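Local coordinates for protein PTS-dependent dihydroxyacetone kinase, ADP-binding subunit DhaL (Lactococcus lactis subsp. lactis, PDB 3CR3) that carries ADP that is rephosphorylated to ATP by DhaM and passes the phosphoryl group on to dihydroxyacetone bound to DhaK, at residues Glu9-Ile18 with Ser179-Val190. Residues are numbered along the deposited sequence; the frame is centred on the assembly and turned at random.
Sequences EWLGKFNEKI and SSAYLFETLLEV
Trp10 lays its indole against Leu183 and Leu187 where helices 4-20 and 175-191 run roughly antiparallel, their short segments crossing at 140° with axes 8.7 Å apart. Its CB starts against a methyl, CG2 of Val190. CG then swings away from the backbone N (chi1 160°), which carries the ring across to the partner helix. There CD1 lies 3.3 Å from the amide N of Leu187, and NE1 donates a hydrogen bond of 2.8 Å to Leu183 O, bent to 154° at the hydrogen. That carbonyl also keeps its helical bond from Leu187 N and so accepts from both the backbone and the indole. Over the six-membered ring, CD1 of Leu187 makes a CH-pi contact 3.7 Å from the centroid, and next to the pyrrole ring CZ2 touches Leu183 CD1. A leucine in place of Trp10 would probably leave Leu183 O without the indole N-H and the methyl of Leu187 without an aromatic face.

Phe14, one turn after Trp10, takes the same Leu183 CD1 over its ring, 3.5 Å from the centroid, with Ile18 CG1 of its own helix over the opposite face, toward the rim. Thr186 fits as a knob among Trp10, Lys13, Phe14 and Lys17, its CG2 against CG of Lys17. Charged groups line one flank: the chain of Lys17 bends at chi2 and brings NZ to Glu185 OE2 in a salt bridge, met from above the carboxylate plane at 2.8 Å, while a water links Lys13 NZ to the exposed Glu189 through OE1.

Within the all-helical DhaL fold, helix 37-54 packs on Phe14 through Met41 and Met45, and helix 125-136 backs Leu183 through Trp128. At the Ser179 end the contact borders the nucleotide site: Ser179 OG is hydrogen-bonded to Tyr83 of helix 79-94 and to the ADP-binding His37 at the start of helix 37-54.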
ATOM      1  N   GLU A   9      -4.440  -0.214 -44.157  1.00 18.04           N
ATOM      2  CA  GLU A   9      -3.127  -0.685 -44.575  1.00 18.28           C
ATOM      3  C   GLU A   9      -2.072  -0.355 -43.510  1.00 17.53           C
ATOM      4  O   GLU A   9      -1.271  -1.212 -43.147  1.00 17.12           O
ATOM      5  CB  GLU A   9      -2.724  -0.065 -45.918  1.00 17.69           C
ATOM      6  CG  GLU A   9      -1.375  -0.575 -46.469  1.00 19.36           C
ATOM      7  CD  GLU A   9      -0.890   0.188 -47.697  1.00 20.44           C
ATOM      8  OE1 GLU A   9      -1.538   1.190 -48.093  1.00 21.71           O
ATOM      9  OE2 GLU A   9       0.150  -0.220 -48.272  1.00 22.95           O
ATOM     10  N   TRP A  10      -2.097   0.888 -43.017  1.00 16.88           N
ATOM     11  CA  TRP A  10      -1.074   1.397 -42.088  1.00 16.66           C
ATOM     12  C   TRP A  10      -1.094   0.600 -40.793  1.00 16.23           C
ATOM     13  O   TRP A  10      -0.061   0.088 -40.345  1.00 16.09           O
ATOM     14  CB  TRP A  10      -1.233   2.931 -41.871  1.00 16.44           C
ATOM     15  CG  TRP A  10      -0.583   3.487 -40.613  1.00 17.00           C
ATOM     16  CD1 TRP A  10       0.636   3.134 -40.085  1.00 16.43           C
ATOM     17  CD2 TRP A  10      -1.118   4.499 -39.736  1.00 16.61           C
ATOM     18  NE1 TRP A  10       0.881   3.850 -38.933  1.00 17.03           N
ATOM     19  CE2 TRP A  10      -0.175   4.692 -38.693  1.00 16.88           C
ATOM     20  CE3 TRP A  10      -2.304   5.248 -39.723  1.00 15.76           C
ATOM     21  CZ2 TRP A  10      -0.379   5.606 -37.658  1.00 16.14           C
ATOM     22  CZ3 TRP A  10      -2.512   6.159 -38.683  1.00 17.26           C
ATOM     23  CH2 TRP A  10      -1.550   6.333 -37.667  1.00 16.73           C
ATOM     24  N   LEU A  11      -2.282   0.453 -40.227  1.00 16.22           N
ATOM     25  CA  LEU A  11      -2.455  -0.263 -38.974  1.00 17.28           C
ATOM     26  C   LEU A  11      -2.095  -1.752 -39.094  1.00 17.22           C
ATOM     27  O   LEU A  11      -1.604  -2.347 -38.138  1.00 17.53           O
ATOM     28  CB  LEU A  11      -3.878  -0.066 -38.423  1.00 17.48           C
ATOM     29  CG  LEU A  11      -4.149   1.355 -37.918  1.00 18.72           C
ATOM     30  CD1 LEU A  11      -5.644   1.664 -37.849  1.00 18.64           C
ATOM     31  CD2 LEU A  11      -3.478   1.595 -36.570  1.00 19.51           C
ATOM     32  N   GLY A  12      -2.323  -2.330 -40.270  1.00 17.20           N
ATOM     33  CA  GLY A  12      -1.942  -3.715 -40.542  1.00 17.45           C
ATOM     34  C   GLY A  12      -0.433  -3.881 -40.516  1.00 17.81           C
ATOM     35  O   GLY A  12       0.074  -4.809 -39.892  1.00 17.58           O
ATOM     36  N   LYS A  13       0.275  -2.973 -41.195  1.00 17.87           N
ATOM     37  CA  LYS A  13       1.740  -2.954 -41.186  1.00 18.29           C
ATOM     38  C   LYS A  13       2.304  -2.703 -39.798  1.00 18.17           C
ATOM     39  O   LYS A  13       3.312  -3.290 -39.437  1.00 18.23           O
ATOM     40  CB  LYS A  13       2.290  -1.912 -42.159  1.00 18.31           C
ATOM     41  CG  LYS A  13       2.171  -2.310 -43.625  1.00 20.44           C
ATOM     42  CD  LYS A  13       2.823  -1.258 -44.508  1.00 24.03           C
ATOM     43  CE  LYS A  13       2.807  -1.695 -45.967  1.00 27.60           C
ATOM     44  NZ  LYS A  13       3.602  -2.940 -46.178  1.00 30.05           N
ATOM     45  N   PHE A  14       1.661  -1.811 -39.037  1.00 18.19           N
ATOM     46  CA  PHE A  14       2.008  -1.564 -37.635  1.00 17.21           C
ATOM     47  C   PHE A  14       1.822  -2.830 -36.782  1.00 17.58           C
ATOM     48  O   PHE A  14       2.738  -3.237 -36.071  1.00 16.90           O
ATOM     49  CB  PHE A  14       1.208  -0.382 -37.067  1.00 16.55           C
ATOM     50  CG  PHE A  14       1.435  -0.143 -35.595  1.00 15.75           C
ATOM     51  CD1 PHE A  14       2.719   0.129 -35.099  1.00 16.42           C
ATOM     52  CD2 PHE A  14       0.376  -0.180 -34.707  1.00 13.38           C
ATOM     53  CE1 PHE A  14       2.927   0.347 -33.741  1.00 15.64           C
ATOM     54  CE2 PHE A  14       0.569   0.054 -33.339  1.00 14.11           C
ATOM     55  CZ  PHE A  14       1.834   0.307 -32.855  1.00 13.84           C
ATOM     56  N   ASN A  15       0.649  -3.459 -36.865  1.00 17.93           N
ATOM     57  CA  ASN A  15       0.435  -4.753 -36.207  1.00 18.33           C
ATOM     58  C   ASN A  15       1.534  -5.765 -36.545  1.00 19.20           C
ATOM     59  O   ASN A  15       1.990  -6.486 -35.663  1.00 19.64           O
ATOM     60  CB  ASN A  15      -0.937  -5.328 -36.561  1.00 18.27           C
ATOM     61  CG  ASN A  15      -1.215  -6.662 -35.875  1.00 17.04           C
ATOM     62  OD1 ASN A  15      -1.048  -6.807 -34.667  1.00 16.09           O
ATOM     63  ND2 ASN A  15      -1.656  -7.642 -36.658  1.00 15.55           N
ATOM     64  N   GLU A  16       1.955  -5.801 -37.813  1.00 19.64           N
ATOM     65  CA  GLU A  16       3.026  -6.698 -38.265  1.00 21.25           C
ATOM     66  C   GLU A  16       4.369  -6.402 -37.593  1.00 20.78           C
ATOM     67  O   GLU A  16       5.044  -7.311 -37.144  1.00 20.87           O
ATOM     68  CB  GLU A  16       3.184  -6.653 -39.793  1.00 20.78           C
ATOM     69  CG  GLU A  16       2.132  -7.426 -40.574  1.00 22.57           C
ATOM     70  CD  GLU A  16       2.128  -7.086 -42.061  1.00 23.81           C
ATOM     71  OE1 GLU A  16       3.200  -6.708 -42.610  1.00 27.99           O
ATOM     72  OE2 GLU A  16       1.048  -7.197 -42.692  1.00 27.00           O
ATOM     73  N   LYS A  17       4.756  -5.128 -37.539  1.00 20.79           N
ATOM     74  CA  LYS A  17       5.972  -4.722 -36.823  1.00 20.62           C
ATOM     75  C   LYS A  17       5.896  -5.081 -35.345  1.00 19.64           C
ATOM     76  O   LYS A  17       6.898  -5.464 -34.742  1.00 19.42           O
ATOM     77  CB  LYS A  17       6.181  -3.218 -36.955  1.00 20.99           C
ATOM     78  CG  LYS A  17       6.627  -2.760 -38.325  1.00 23.83           C
ATOM     79  CD  LYS A  17       8.100  -3.049 -38.545  1.00 27.39           C
ATOM     80  CE  LYS A  17       8.610  -2.392 -39.799  1.00 28.99           C
ATOM     81  NZ  LYS A  17      10.109  -2.466 -39.862  1.00 32.40           N
ATOM     82  N   ILE A  18       4.703  -4.935 -34.773  1.00 18.82           N
ATOM     83  CA  ILE A  18       4.458  -5.216 -33.358  1.00 18.41           C
ATOM     84  C   ILE A  18       4.600  -6.712 -33.057  1.00 18.74           C
ATOM     85  O   ILE A  18       5.309  -7.092 -32.126  1.00 18.30           O
ATOM     86  CB  ILE A  18       3.063  -4.697 -32.900  1.00 17.94           C
ATOM     87  CG1 ILE A  18       3.058  -3.161 -32.771  1.00 17.85           C
ATOM     88  CG2 ILE A  18       2.629  -5.362 -31.606  1.00 16.52           C
ATOM     89  CD1 ILE A  18       4.041  -2.598 -31.758  1.00 14.56           C
ATOM     90  N   SER A 179       7.947   1.255 -29.635  1.00  8.68           N
ATOM     91  CA  SER A 179       6.690   0.868 -30.262  1.00  8.96           C
ATOM     92  C   SER A 179       6.136   2.078 -31.044  1.00  8.15           C
ATOM     93  O   SER A 179       5.633   1.926 -32.132  1.00  7.27           O
ATOM     94  CB  SER A 179       5.698   0.291 -29.238  1.00  9.15           C
ATOM     95  OG  SER A 179       5.364   1.269 -28.257  1.00 10.32           O
ATOM     96  N   SER A 180       6.307   3.292 -30.529  1.00  8.51           N
ATOM     97  CA  SER A 180       5.886   4.474 -31.300  1.00  8.03           C
ATOM     98  C   SER A 180       6.673   4.690 -32.595  1.00  7.27           C
ATOM     99  O   SER A 180       6.120   5.199 -33.568  1.00  6.91           O
ATOM    100  CB  SER A 180       5.858   5.750 -30.454  1.00  8.15           C
ATOM    101  OG  SER A 180       4.765   5.745 -29.545  1.00  8.79           O
ATOM    102  N   ALA A 181       7.945   4.298 -32.610  1.00  6.98           N
ATOM    103  CA  ALA A 181       8.762   4.352 -33.827  1.00  6.70           C
ATOM    104  C   ALA A 181       8.186   3.448 -34.926  1.00  7.01           C
ATOM    105  O   ALA A 181       8.074   3.860 -36.097  1.00  6.51           O
ATOM    106  CB  ALA A 181      10.239   3.982 -33.525  1.00  6.03           C
ATOM    107  N   TYR A 182       7.801   2.229 -34.542  1.00  6.72           N
ATOM    108  CA  TYR A 182       7.154   1.296 -35.472  1.00  7.02           C
ATOM    109  C   TYR A 182       5.879   1.911 -36.039  1.00  7.36           C
ATOM    110  O   TYR A 182       5.565   1.742 -37.210  1.00  8.18           O
ATOM    111  CB  TYR A 182       6.791  -0.029 -34.773  1.00  6.51           C
ATOM    112  CG  TYR A 182       7.949  -0.831 -34.189  1.00  7.11           C
ATOM    113  CD1 TYR A 182       9.221  -0.829 -34.777  1.00  7.50           C
ATOM    114  CD2 TYR A 182       7.745  -1.629 -33.060  1.00  7.44           C
ATOM    115  CE1 TYR A 182      10.285  -1.602 -34.222  1.00  9.42           C
ATOM    116  CE2 TYR A 182       8.759  -2.394 -32.510  1.00  8.20           C
ATOM    117  CZ  TYR A 182      10.030  -2.374 -33.078  1.00  8.57           C
ATOM    118  OH  TYR A 182      11.016  -3.135 -32.493  1.00  9.62           O
ATOM    119  N   LEU A 183       5.139   2.623 -35.197  1.00  7.72           N
ATOM    120  CA  LEU A 183       3.903   3.268 -35.630  1.00  7.78           C
ATOM    121  C   LEU A 183       4.135   4.279 -36.749  1.00  7.74           C
ATOM    122  O   LEU A 183       3.412   4.284 -37.761  1.00  7.66           O
ATOM    123  CB  LEU A 183       3.206   3.947 -34.438  1.00  7.43           C
ATOM    124  CG  LEU A 183       1.815   4.527 -34.705  1.00  7.45           C
ATOM    125  CD1 LEU A 183       0.851   3.418 -35.146  1.00  5.25           C
ATOM    126  CD2 LEU A 183       1.294   5.206 -33.447  1.00  8.46           C
ATOM    127  N   PHE A 184       5.136   5.133 -36.550  1.00  7.67           N
ATOM    128  CA  PHE A 184       5.411   6.233 -37.471  1.00  8.75           C
ATOM    129  C   PHE A 184       6.159   5.803 -38.715  1.00  9.09           C
ATOM    130  O   PHE A 184       5.961   6.378 -39.786  1.00  8.65           O
ATOM    131  CB  PHE A 184       6.195   7.344 -36.765  1.00  8.36           C
ATOM    132  CG  PHE A 184       5.487   7.924 -35.572  1.00  9.64           C
ATOM    133  CD1 PHE A 184       4.090   7.994 -35.533  1.00 10.29           C
ATOM    134  CD2 PHE A 184       6.220   8.423 -34.491  1.00 11.26           C
ATOM    135  CE1 PHE A 184       3.430   8.536 -34.436  1.00 10.49           C
ATOM    136  CE2 PHE A 184       5.566   8.965 -33.381  1.00 10.21           C
ATOM    137  CZ  PHE A 184       4.157   9.029 -33.369  1.00  9.97           C
ATOM    138  N   GLU A 185       7.053   4.834 -38.546  1.00  9.63           N
ATOM    139  CA  GLU A 185       7.772   4.232 -39.654  1.00 11.57           C
ATOM    140  C   GLU A 185       6.811   3.588 -40.673  1.00 11.02           C
ATOM    141  O   GLU A 185       6.951   3.794 -41.870  1.00 11.79           O
ATOM    142  CB  GLU A 185       8.820   3.250 -39.103  1.00 11.18           C
ATOM    143  CG  GLU A 185       9.001   1.969 -39.853  1.00 13.32           C
ATOM    144  CD  GLU A 185      10.105   1.101 -39.249  1.00 14.66           C
ATOM    145  OE1 GLU A 185      10.411   1.246 -38.026  1.00 17.37           O
ATOM    146  OE2 GLU A 185      10.657   0.278 -40.014  1.00 17.13           O
ATOM    147  N   THR A 186       5.832   2.832 -40.188  1.00 11.25           N
ATOM    148  CA  THR A 186       4.790   2.262 -41.058  1.00 10.85           C
ATOM    149  C   THR A 186       3.857   3.341 -41.640  1.00 10.85           C
ATOM    150  O   THR A 186       3.402   3.239 -42.767  1.00 10.66           O
ATOM    151  CB  THR A 186       3.965   1.212 -40.314  1.00 10.93           C
ATOM    152  OG1 THR A 186       3.532   1.747 -39.050  1.00  9.62           O
ATOM    153  CG2 THR A 186       4.817  -0.034 -40.068  1.00 11.73           C
ATOM    154  N   LEU A 187       3.581   4.378 -40.861  1.00 11.24           N
ATOM    155  CA  LEU A 187       2.845   5.531 -41.357  1.00 10.96           C
ATOM    156  C   LEU A 187       3.546   6.174 -42.571  1.00 11.58           C
ATOM    157  O   LEU A 187       2.920   6.416 -43.612  1.00 10.75           O
ATOM    158  CB  LEU A 187       2.637   6.563 -40.241  1.00 10.22           C
ATOM    159  CG  LEU A 187       1.802   7.794 -40.645  1.00 10.03           C
ATOM    160  CD1 LEU A 187       0.456   7.395 -41.288  1.00  7.13           C
ATOM    161  CD2 LEU A 187       1.574   8.669 -39.456  1.00  8.04           C
ATOM    162  N   LEU A 188       4.840   6.443 -42.419  1.00 11.99           N
ATOM    163  CA  LEU A 188       5.644   7.056 -43.479  1.00 12.84           C
ATOM    164  C   LEU A 188       5.637   6.226 -44.769  1.00 13.53           C
ATOM    165  O   LEU A 188       5.550   6.774 -45.872  1.00 13.17           O
ATOM    166  CB  LEU A 188       7.081   7.283 -42.988  1.00 12.07           C
ATOM    167  CG  LEU A 188       7.301   8.408 -41.974  1.00 11.43           C
ATOM    168  CD1 LEU A 188       8.785   8.593 -41.725  1.00 10.36           C
ATOM    169  CD2 LEU A 188       6.675   9.723 -42.438  1.00  9.81           C
ATOM    170  N   GLU A 189       5.712   4.906 -44.615  1.00 14.92           N
ATOM    171  CA  GLU A 189       5.629   3.968 -45.746  1.00 16.64           C
ATOM    172  C   GLU A 189       4.362   4.118 -46.597  1.00 17.21           C
ATOM    173  O   GLU A 189       4.414   3.975 -47.821  1.00 17.19           O
ATOM    174  CB  GLU A 189       5.711   2.519 -45.256  1.00 16.23           C
ATOM    175  CG  GLU A 189       7.055   2.108 -44.656  1.00 18.05           C
ATOM    176  CD  GLU A 189       7.046   0.697 -44.068  1.00 18.80           C
ATOM    177  OE1 GLU A 189       5.987   0.028 -44.089  1.00 19.75           O
ATOM    178  OE2 GLU A 189       8.115   0.253 -43.585  1.00 23.13           O
ATOM    179  N   VAL A 190       3.221   4.371 -45.966  1.00 18.13           N
ATOM    180  CA  VAL A 190       1.965   4.384 -46.723  1.00 19.34           C
ATOM    181  C   VAL A 190       1.561   5.802 -47.115  1.00 20.32           C
ATOM    182  O   VAL A 190       0.820   6.005 -48.079  1.00 20.35           O
ATOM    183  CB  VAL A 190       0.799   3.654 -45.989  1.00 19.17           C
ATOM    184  CG1 VAL A 190       1.304   2.444 -45.225  1.00 18.76           C
ATOM    185  CG2 VAL A 190       0.045   4.588 -45.065  1.00 19.90           C
TER
HETATM  186  O   HOH W   1       5.917  -1.708 -46.694  1.00 45.87           O